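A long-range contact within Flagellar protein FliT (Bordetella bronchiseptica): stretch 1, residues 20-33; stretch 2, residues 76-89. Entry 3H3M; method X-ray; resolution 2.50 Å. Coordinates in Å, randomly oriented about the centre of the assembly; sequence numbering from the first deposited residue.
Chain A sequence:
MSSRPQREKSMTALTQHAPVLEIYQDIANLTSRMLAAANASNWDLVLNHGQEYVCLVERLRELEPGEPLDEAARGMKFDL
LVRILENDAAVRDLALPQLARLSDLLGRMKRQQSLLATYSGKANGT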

ATOM      1  N   VAL A  20     -18.691  -6.086  -0.199  1.00 33.79           N
ATOM      2  CA  VAL A  20     -17.478  -5.293   0.072  1.00 31.17           C
ATOM      3  C   VAL A  20     -16.256  -6.179   0.247  1.00 29.00           C
ATOM      4  O   VAL A  20     -15.128  -5.757  -0.026  1.00 28.19           O
ATOM      5  CB  VAL A  20     -17.641  -4.344   1.300  1.00 31.30           C
ATOM      6  CG1 VAL A  20     -16.634  -4.660   2.411  1.00 30.64           C
ATOM      7  CG2 VAL A  20     -17.506  -2.921   0.860  1.00 30.96           C
ATOM      8  N   LEU A  21     -16.487  -7.408   0.695  1.00 26.52           N
ATOM      9  CA  LEU A  21     -15.446  -8.411   0.701  1.00 24.87           C
ATOM     10  C   LEU A  21     -14.950  -8.637  -0.750  1.00 23.43           C
ATOM     11  O   LEU A  21     -13.774  -8.938  -0.955  1.00 22.90           O
ATOM     12  CB  LEU A  21     -15.923  -9.707   1.379  1.00 24.30           C
ATOM     13  N   GLU A  22     -15.821  -8.452  -1.752  1.00 21.92           N
ATOM     14  CA  GLU A  22     -15.452  -8.715  -3.159  1.00 20.54           C
ATOM     15  C   GLU A  22     -14.380  -7.747  -3.601  1.00 19.28           C
ATOM     16  O   GLU A  22     -13.453  -8.143  -4.309  1.00 19.50           O
ATOM     17  CB  GLU A  22     -16.653  -8.636  -4.113  1.00 20.16           C
ATOM     18  N   ILE A  23     -14.505  -6.486  -3.173  1.00 17.63           N
ATOM     19  CA  ILE A  23     -13.537  -5.442  -3.550  1.00 16.19           C
ATOM     20  C   ILE A  23     -12.183  -5.594  -2.839  1.00 14.46           C
ATOM     21  O   ILE A  23     -11.150  -5.353  -3.448  1.00 14.53           O
ATOM     22  CB  ILE A  23     -14.111  -4.007  -3.345  1.00 16.35           C
ATOM     23  CG1 ILE A  23     -15.371  -3.793  -4.213  1.00 17.55           C
ATOM     24  CG2 ILE A  23     -13.065  -2.945  -3.645  1.00 14.84           C
ATOM     25  CD1 ILE A  23     -15.208  -4.096  -5.764  1.00 18.63           C
ATOM     26  N   TYR A  24     -12.174  -5.990  -1.577  1.00 12.38           N
ATOM     27  CA  TYR A  24     -10.915  -6.245  -0.930  1.00 11.80           C
ATOM     28  C   TYR A  24     -10.166  -7.368  -1.646  1.00 10.99           C
ATOM     29  O   TYR A  24      -8.951  -7.336  -1.790  1.00  9.25           O
ATOM     30  CB  TYR A  24     -11.096  -6.608   0.535  1.00 11.91           C
ATOM     31  CG  TYR A  24     -11.348  -5.426   1.453  1.00 12.92           C
ATOM     32  CD1 TYR A  24     -12.553  -5.293   2.119  1.00 13.76           C
ATOM     33  CD2 TYR A  24     -10.381  -4.447   1.660  1.00 13.88           C
ATOM     34  CE1 TYR A  24     -12.796  -4.217   2.955  1.00 14.78           C
ATOM     35  CE2 TYR A  24     -10.624  -3.361   2.498  1.00 14.21           C
ATOM     36  CZ  TYR A  24     -11.831  -3.258   3.150  1.00 14.65           C
ATOM     37  OH  TYR A  24     -12.117  -2.204   3.996  1.00 14.76           O
ATOM     38  N   GLN A  25     -10.906  -8.378  -2.079  1.00 10.51           N
ATOM     39  CA  GLN A  25     -10.302  -9.501  -2.788  1.00  9.91           C
ATOM     40  C   GLN A  25      -9.653  -8.991  -4.073  1.00  8.19           C
ATOM     41  O   GLN A  25      -8.500  -9.269  -4.333  1.00  7.77           O
ATOM     42  CB  GLN A  25     -11.365 -10.572  -3.067  1.00 10.40           C
ATOM     43  CG  GLN A  25     -10.844 -11.759  -3.828  1.00 12.94           C
ATOM     44  CD  GLN A  25      -9.919 -12.582  -3.001  1.00 15.80           C
ATOM     45  OE1 GLN A  25     -10.367 -13.246  -2.066  1.00 19.72           O
ATOM     46  NE2 GLN A  25      -8.619 -12.565  -3.330  1.00 17.98           N
ATOM     47  N   ASP A  26     -10.396  -8.204  -4.841  1.00  7.15           N
ATOM     48  CA  ASP A  26      -9.902  -7.657  -6.099  1.00  7.04           C
ATOM     49  C   ASP A  26      -8.676  -6.812  -5.940  1.00  5.95           C
ATOM     50  O   ASP A  26      -7.832  -6.817  -6.832  1.00  6.18           O
ATOM     51  CB  ASP A  26     -10.986  -6.841  -6.824  1.00  7.58           C
ATOM     52  CG  ASP A  26     -12.161  -7.695  -7.268  1.00 10.38           C
ATOM     53  OD1 ASP A  26     -11.936  -8.825  -7.755  1.00 14.00           O
ATOM     54  OD2 ASP A  26     -13.316  -7.257  -7.103  1.00 14.23           O
ATOM     55  N   ILE A  27      -8.603  -6.046  -4.848  1.00  5.58           N
ATOM     56  CA  ILE A  27      -7.421  -5.207  -4.545  1.00  5.56           C
ATOM     57  C   ILE A  27      -6.219  -6.058  -4.140  1.00  5.13           C
ATOM     58  O   ILE A  27      -5.075  -5.769  -4.538  1.00  6.04           O
ATOM     59  CB  ILE A  27      -7.679  -4.126  -3.422  1.00  6.24           C
ATOM     60  CG1 ILE A  27      -8.682  -3.052  -3.893  1.00  5.67           C
ATOM     61  CG2 ILE A  27      -6.333  -3.450  -2.986  1.00  5.45           C
ATOM     62  CD1 ILE A  27      -9.255  -2.172  -2.790  1.00  6.63           C
ATOM     63  N   ALA A  28      -6.474  -7.093  -3.354  1.00  3.66           N
ATOM     64  CA  ALA A  28      -5.470  -8.072  -3.071  1.00  3.49           C
ATOM     65  C   ALA A  28      -4.998  -8.714  -4.380  1.00  3.25           C
ATOM     66  O   ALA A  28      -3.806  -8.871  -4.608  1.00  3.24           O
ATOM     67  CB  ALA A  28      -5.999  -9.118  -2.083  1.00  3.00           C
ATOM     68  N   ASN A  29      -5.908  -9.044  -5.288  1.00  3.17           N
ATOM     69  CA  ASN A  29      -5.454  -9.731  -6.511  1.00  3.00           C
ATOM     70  C   ASN A  29      -4.608  -8.788  -7.342  1.00  2.00           C
ATOM     71  O   ASN A  29      -3.527  -9.160  -7.834  1.00  2.00           O
ATOM     72  CB  ASN A  29      -6.634 -10.329  -7.316  1.00  3.46           C
ATOM     73  CG  ASN A  29      -7.349 -11.466  -6.552  1.00  5.63           C
ATOM     74  OD1 ASN A  29      -6.745 -12.121  -5.677  1.00  2.29           O
ATOM     75  ND2 ASN A  29      -8.642 -11.692  -6.873  1.00  6.21           N
ATOM     76  N   LEU A  30      -5.084  -7.552  -7.439  1.00  2.00           N
ATOM     77  CA  LEU A  30      -4.398  -6.529  -8.182  1.00  2.00           C
ATOM     78  C   LEU A  30      -3.021  -6.230  -7.605  1.00  2.00           C
ATOM     79  O   LEU A  30      -2.065  -6.140  -8.338  1.00  2.00           O
ATOM     80  CB  LEU A  30      -5.231  -5.264  -8.210  1.00  2.00           C
ATOM     81  CG  LEU A  30      -4.567  -4.163  -9.005  1.00  2.00           C
ATOM     82  CD1 LEU A  30      -4.275  -4.558 -10.441  1.00  2.00           C
ATOM     83  CD2 LEU A  30      -5.439  -2.943  -8.936  1.00  2.00           C
ATOM     84  N   THR A  31      -2.928  -6.118  -6.281  1.00  2.00           N
ATOM     85  CA  THR A  31      -1.645  -5.841  -5.616  1.00  2.00           C
ATOM     86  C   THR A  31      -0.662  -7.000  -5.787  1.00  2.04           C
ATOM     87  O   THR A  31       0.546  -6.775  -5.822  1.00  2.00           O
ATOM     88  CB  THR A  31      -1.831  -5.445  -4.124  1.00  2.00           C
ATOM     89  OG1 THR A  31      -2.539  -6.481  -3.438  1.00  2.00           O
ATOM     90  CG2 THR A  31      -2.595  -4.152  -4.016  1.00  2.00           C
ATOM     91  N   SER A  32      -1.189  -8.223  -5.940  1.00  2.85           N
ATOM     92  CA  SER A  32      -0.361  -9.392  -6.238  1.00  3.38           C
ATOM     93  C   SER A  32       0.180  -9.329  -7.688  1.00  3.62           C
ATOM     94  O   SER A  32       1.342  -9.677  -7.956  1.00  2.60           O
ATOM     95  CB  SER A  32      -1.138 -10.699  -5.989  1.00  3.89           C
ATOM     96  OG  SER A  32      -1.405 -10.927  -4.595  1.00  5.28           O
ATOM     97  N   ARG A  33      -0.653  -8.884  -8.623  1.00  3.98           N
ATOM     98  CA  ARG A  33      -0.170  -8.591  -9.979  1.00  3.98           C
ATOM     99  C   ARG A  33       0.887  -7.494  -9.930  1.00  3.34           C
ATOM    100  O   ARG A  33       1.917  -7.584 -10.614  1.00  3.02           O
ATOM    101  CB  ARG A  33      -1.332  -8.188 -10.908  1.00  5.18           C
ATOM    102  CG  ARG A  33      -2.008  -9.388 -11.597  1.00  7.70           C
ATOM    103  CD  ARG A  33      -3.230  -8.984 -12.363  1.00 11.27           C
ATOM    104  NE  ARG A  33      -4.377  -8.978 -11.460  1.00 15.94           N
ATOM    105  CZ  ARG A  33      -5.476  -8.215 -11.567  1.00 18.25           C
ATOM    106  NH1 ARG A  33      -5.631  -7.343 -12.585  1.00 17.43           N
ATOM    107  NH2 ARG A  33      -6.438  -8.330 -10.623  1.00 17.60           N
HETATM  108  N   MSE A  76     -11.566 -12.628   7.470  1.00 25.09           N
HETATM  109  CA  MSE A  76     -11.257 -12.706   6.044  1.00 25.69           C
HETATM  110  C   MSE A  76     -10.743 -11.357   5.503  1.00 24.00           C
HETATM  111  O   MSE A  76      -9.780 -11.305   4.725  1.00 23.53           O
HETATM  112  CB  MSE A  76     -12.516 -13.092   5.276  1.00 27.05           C
HETATM  113  CG  MSE A  76     -12.288 -13.830   3.956  1.00 32.80           C
HETATM  114 SE   MSE A  76     -13.888 -15.011   3.557  1.00 50.94          SE
HETATM  115  CE  MSE A  76     -14.413 -15.713   5.336  1.00 43.11           C
ATOM    116  N   LYS A  77     -11.417 -10.277   5.896  1.00 21.88           N
ATOM    117  CA  LYS A  77     -11.061  -8.933   5.435  1.00 20.52           C
ATOM    118  C   LYS A  77      -9.718  -8.605   6.046  1.00 18.73           C
ATOM    119  O   LYS A  77      -8.808  -8.223   5.345  1.00 18.83           O
ATOM    120  CB  LYS A  77     -12.150  -7.910   5.804  1.00 20.33           C
ATOM    121  CG  LYS A  77     -11.750  -6.447   5.782  1.00 20.80           C
ATOM    122  CD  LYS A  77     -12.969  -5.554   6.145  1.00 22.59           C
ATOM    123  CE  LYS A  77     -12.593  -4.269   6.898  1.00 23.09           C
ATOM    124  NZ  LYS A  77     -12.934  -4.363   8.354  1.00 23.87           N
ATOM    125  N   PHE A  78      -9.592  -8.816   7.344  1.00 16.83           N
ATOM    126  CA  PHE A  78      -8.335  -8.627   8.038  1.00 15.73           C
ATOM    127  C   PHE A  78      -7.179  -9.291   7.303  1.00 13.45           C
ATOM    128  O   PHE A  78      -6.141  -8.664   7.137  1.00 12.56           O
ATOM    129  CB  PHE A  78      -8.464  -9.192   9.446  1.00 16.61           C
ATOM    130  CG  PHE A  78      -7.289  -8.916  10.325  1.00 20.00           C
ATOM    131  CD1 PHE A  78      -7.401  -8.008  11.372  1.00 24.10           C
ATOM    132  CD2 PHE A  78      -6.082  -9.592  10.139  1.00 22.19           C
ATOM    133  CE1 PHE A  78      -6.325  -7.770  12.211  1.00 25.52           C
ATOM    134  CE2 PHE A  78      -5.004  -9.355  10.958  1.00 23.25           C
ATOM    135  CZ  PHE A  78      -5.120  -8.446  11.995  1.00 25.39           C
ATOM    136  N   ASP A  79      -7.369 -10.545   6.887  1.00 11.58           N
ATOM    137  CA  ASP A  79      -6.399 -11.295   6.071  1.00 11.04           C
ATOM    138  C   ASP A  79      -6.088 -10.607   4.753  1.00 10.04           C
ATOM    139  O   ASP A  79      -4.919 -10.378   4.403  1.00  9.34           O
ATOM    140  CB  ASP A  79      -6.937 -12.690   5.718  1.00 11.50           C
ATOM    141  CG  ASP A  79      -6.712 -13.727   6.814  1.00 12.31           C
ATOM    142  OD1 ASP A  79      -6.507 -13.396   8.004  1.00 10.56           O
ATOM    143  OD2 ASP A  79      -6.752 -14.915   6.454  1.00 17.75           O
ATOM    144  N   LEU A  80      -7.148 -10.297   4.013  1.00  8.97           N
ATOM    145  CA  LEU A  80      -7.018  -9.543   2.760  1.00  8.41           C
ATOM    146  C   LEU A  80      -6.202  -8.262   2.913  1.00  8.23           C
ATOM    147  O   LEU A  80      -5.284  -8.012   2.124  1.00  9.11           O
ATOM    148  CB  LEU A  80      -8.394  -9.251   2.181  1.00  8.02           C
ATOM    149  CG  LEU A  80      -9.047 -10.529   1.655  1.00  6.22           C
ATOM    150  CD1 LEU A  80     -10.423 -10.232   1.059  1.00  5.35           C
ATOM    151  CD2 LEU A  80      -8.123 -11.220   0.640  1.00  3.38           C
ATOM    152  N   LEU A  81      -6.475  -7.503   3.964  1.00  7.98           N
ATOM    153  CA  LEU A  81      -5.699  -6.321   4.258  1.00  8.51           C
ATOM    154  C   LEU A  81      -4.232  -6.638   4.536  1.00  8.14           C
ATOM    155  O   LEU A  81      -3.342  -6.028   3.981  1.00  7.40           O
ATOM    156  CB  LEU A  81      -6.302  -5.573   5.441  1.00  8.93           C
ATOM    157  CG  LEU A  81      -7.654  -4.932   5.130  1.00 11.19           C
ATOM    158  CD1 LEU A  81      -8.106  -3.977   6.281  1.00 14.50           C
ATOM    159  CD2 LEU A  81      -7.566  -4.190   3.814  1.00 13.10           C
ATOM    160  N   VAL A  82      -3.973  -7.597   5.407  1.00  8.32           N
ATOM    161  CA  VAL A  82      -2.583  -7.953   5.688  1.00  7.89           C
ATOM    162  C   VAL A  82      -1.878  -8.268   4.378  1.00  8.04           C
ATOM    163  O   VAL A  82      -0.751  -7.846   4.160  1.00  7.57           O
ATOM    164  CB  VAL A  82      -2.482  -9.147   6.602  1.00  7.42           C
ATOM    165  CG1 VAL A  82      -1.168  -9.805   6.402  1.00  6.19           C
ATOM    166  CG2 VAL A  82      -2.674  -8.707   8.047  1.00  5.45           C
ATOM    167  N   ARG A  83      -2.574  -8.991   3.506  1.00  8.11           N
ATOM    168  CA  ARG A  83      -2.039  -9.355   2.193  1.00  8.15           C
ATOM    169  C   ARG A  83      -1.801  -8.138   1.272  1.00  7.71           C
ATOM    170  O   ARG A  83      -0.765  -8.083   0.574  1.00  6.64           O
ATOM    171  CB  ARG A  83      -2.970 -10.338   1.508  1.00  8.11           C
ATOM    172  CG  ARG A  83      -2.562 -10.702   0.054  1.00 11.34           C
ATOM    173  CD  ARG A  83      -1.106 -11.351  -0.083  1.00 13.57           C
ATOM    174  NE  ARG A  83      -0.851 -12.456   0.872  1.00 15.01           N
ATOM    175  CZ  ARG A  83      -1.035 -13.770   0.634  1.00 15.29           C
ATOM    176  NH1 ARG A  83      -1.469 -14.205  -0.546  1.00 14.54           N
ATOM    177  NH2 ARG A  83      -0.771 -14.666   1.585  1.00 13.08           N
ATOM    178  N   ILE A  84      -2.761  -7.203   1.254  1.00  6.53           N
ATOM    179  CA  ILE A  84      -2.644  -5.985   0.430  1.00  5.90           C
ATOM    180  C   ILE A  84      -1.479  -5.147   0.938  1.00  6.02           C
ATOM    181  O   ILE A  84      -0.656  -4.658   0.168  1.00  5.27           O
ATOM    182  CB  ILE A  84      -3.926  -5.096   0.529  1.00  5.65           C
ATOM    183  CG1 ILE A  84      -5.162  -5.763  -0.093  1.00  5.32           C
ATOM    184  CG2 ILE A  84      -3.730  -3.725  -0.114  1.00  4.56           C
ATOM    185  CD1 ILE A  84      -6.475  -5.148   0.398  1.00  2.00           C
ATOM    186  N   LEU A  85      -1.430  -4.934   2.246  1.00  6.41           N
ATOM    187  CA  LEU A  85      -0.327  -4.184   2.820  1.00  6.96           C
ATOM    188  C   LEU A  85       1.037  -4.881   2.579  1.00  8.36           C
ATOM    189  O   LEU A  85       2.010  -4.224   2.216  1.00  9.68           O
ATOM    190  CB  LEU A  85      -0.559  -3.936   4.307  1.00  6.75           C
ATOM    191  CG  LEU A  85      -1.773  -3.060   4.737  1.00  6.25           C
ATOM    192  CD1 LEU A  85      -1.903  -3.024   6.296  1.00  2.71           C
ATOM    193  CD2 LEU A  85      -1.784  -1.650   4.115  1.00  2.00           C
ATOM    194  N   GLU A  86       1.121  -6.192   2.793  1.00  8.99           N
ATOM    195  CA  GLU A  86       2.364  -6.937   2.534  1.00  9.67           C
ATOM    196  C   GLU A  86       2.809  -6.803   1.070  1.00  9.84           C
ATOM    197  O   GLU A  86       4.005  -6.678   0.757  1.00 10.34           O
ATOM    198  CB  GLU A  86       2.192  -8.426   2.832  1.00  9.82           C
ATOM    199  CG  GLU A  86       2.211  -8.818   4.280  1.00 10.68           C
ATOM    200  CD  GLU A  86       2.141 -10.351   4.479  1.00 11.64           C
ATOM    201  OE1 GLU A  86       1.691 -11.076   3.554  1.00 12.03           O
ATOM    202  OE2 GLU A  86       2.542 -10.809   5.578  1.00 11.32           O
ATOM    203  N   ASN A  87       1.840  -6.829   0.166  1.00  9.74           N
ATOM    204  CA  ASN A  87       2.136  -6.637  -1.253  1.00  9.31           C
ATOM    205  C   ASN A  87       2.643  -5.263  -1.578  1.00  8.72           C
ATOM    206  O   ASN A  87       3.600  -5.101  -2.348  1.00 10.24           O
ATOM    207  CB  ASN A  87       0.923  -6.976  -2.089  1.00  8.92           C
ATOM    208  CG  ASN A  87       0.746  -8.450  -2.256  1.00  8.88           C
ATOM    209  OD1 ASN A  87       1.696  -9.235  -2.025  1.00  7.61           O
ATOM    210  ND2 ASN A  87      -0.469  -8.864  -2.678  1.00  8.98           N
ATOM    211  N   ASP A  88       2.048  -4.280  -0.946  1.00  8.46           N
ATOM    212  CA  ASP A  88       2.437  -2.893  -1.118  1.00  7.50           C
ATOM    213  C   ASP A  88       3.863  -2.728  -0.628  1.00  7.08           C
ATOM    214  O   ASP A  88       4.708  -2.139  -1.305  1.00  6.84           O
ATOM    215  CB  ASP A  88       1.461  -1.997  -0.349  1.00  8.23           C
ATOM    216  CG  ASP A  88       0.237  -1.549  -1.196  1.00 10.59           C
ATOM    217  OD1 ASP A  88       0.022  -2.117  -2.283  1.00 15.13           O
ATOM    218  OD2 ASP A  88      -0.489  -0.577  -0.793  1.00 15.53           O
ATOM    219  N   ALA A  89       4.157  -3.290   0.544  1.00  6.89           N
ATOM    220  CA  ALA A  89       5.526  -3.195   1.111  1.00  5.79           C
ATOM    221  C   ALA A  89       6.549  -3.889   0.211  1.00  4.81           C
ATOM    222  O   ALA A  89       7.646  -3.394   0.002  1.00  4.20           O
ATOM    223  CB  ALA A  89       5.569  -3.759   2.503  1.00  4.55           C
TER

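Two helical segments of FliT, residues 20-33 and 76-89, lie side by side and run in nearly the same direction, their axes 24° apart and 8.8 Å at closest approach. The backbones come nearest at Ala 28 and Ile 84, whose CA atoms are 5.0 Å apart; the single methyl of Ala 28 leaves room for this approach, its CB 4.0 Å from Ile 84 CG1 and 4.0 Å from Leu 80 CD2. Packing is knobs into holes, and 614 Å² is buried over both sides.

Tyr 24 is the knob with the most covered surface. Its CA-to-CB bond points toward the second helix, and with chi1 at -79° (m) the ring lies among Lys 77, Leu 80, Leu 81 and Ile 84. With chi1 at 162° (t), Lys 77 places CG over one ring face, 4.1 Å from the Tyr 24 ring centroid and 24° off the normal, a CH-pi contact; chi2 at 179° (t) carries the chain on, and Lys 77 CD comes 3.5 Å from Tyr 24 CE1. Ile 84 CD1 meets the ring edge, 4.2 Å from Tyr 24 CD2, while Leu 81 CD2 approaches Tyr 24 CE2 to 3.4 Å. The hydroxyl of Tyr 24 is hydrogen-bonded elsewhere in the structure.

Leu 80, Leu 81 and Ile 84 all adopt m,t, a favoured helical conformation for both residue types. Leu 80 enters a hole formed by Leu 21, Tyr 24, Gln 25 and Ala 28, where its CD1 lies 3.7 Å from Tyr 24 CB. The CA-to-CB bonds of Leu 81 and Ile 84 point sideways, but their side chains bring their ends nearer the first helix. Ile 84 CD1 thus reaches Ile 27 CG2 at 3.8 Å, in a hole completed by Tyr 24, Ala 28 and Thr 31. Leu 21 is modelled only to CB, so its side-chain packing cannot be described.

Farther along, the chemistry turns polar. The CA-to-CB bond of Asn 87 points toward the first helix, and with chi1 at -78° (m) its amide nitrogen reaches two hydroxyls: ND2 donates to Thr 31 OG1 at 3.2 Å, almost linearly (170°), and to Ser 32 OG at 3.0 Å with a more bent 131°. The hydroxyls can accept while their own protons serve the helix. Thr 31, with chi1 57° (p), holds OG1 2.9 Å from both Ile 27 O and Ala 28 O; Ser 32, at -69° (m), donates from OG to Ala 28 O at 3.2 Å. The same Thr 31 rotamer leaves CG2 4.1 Å from Ile 84 CG2, so its methyl continues the apolar seam.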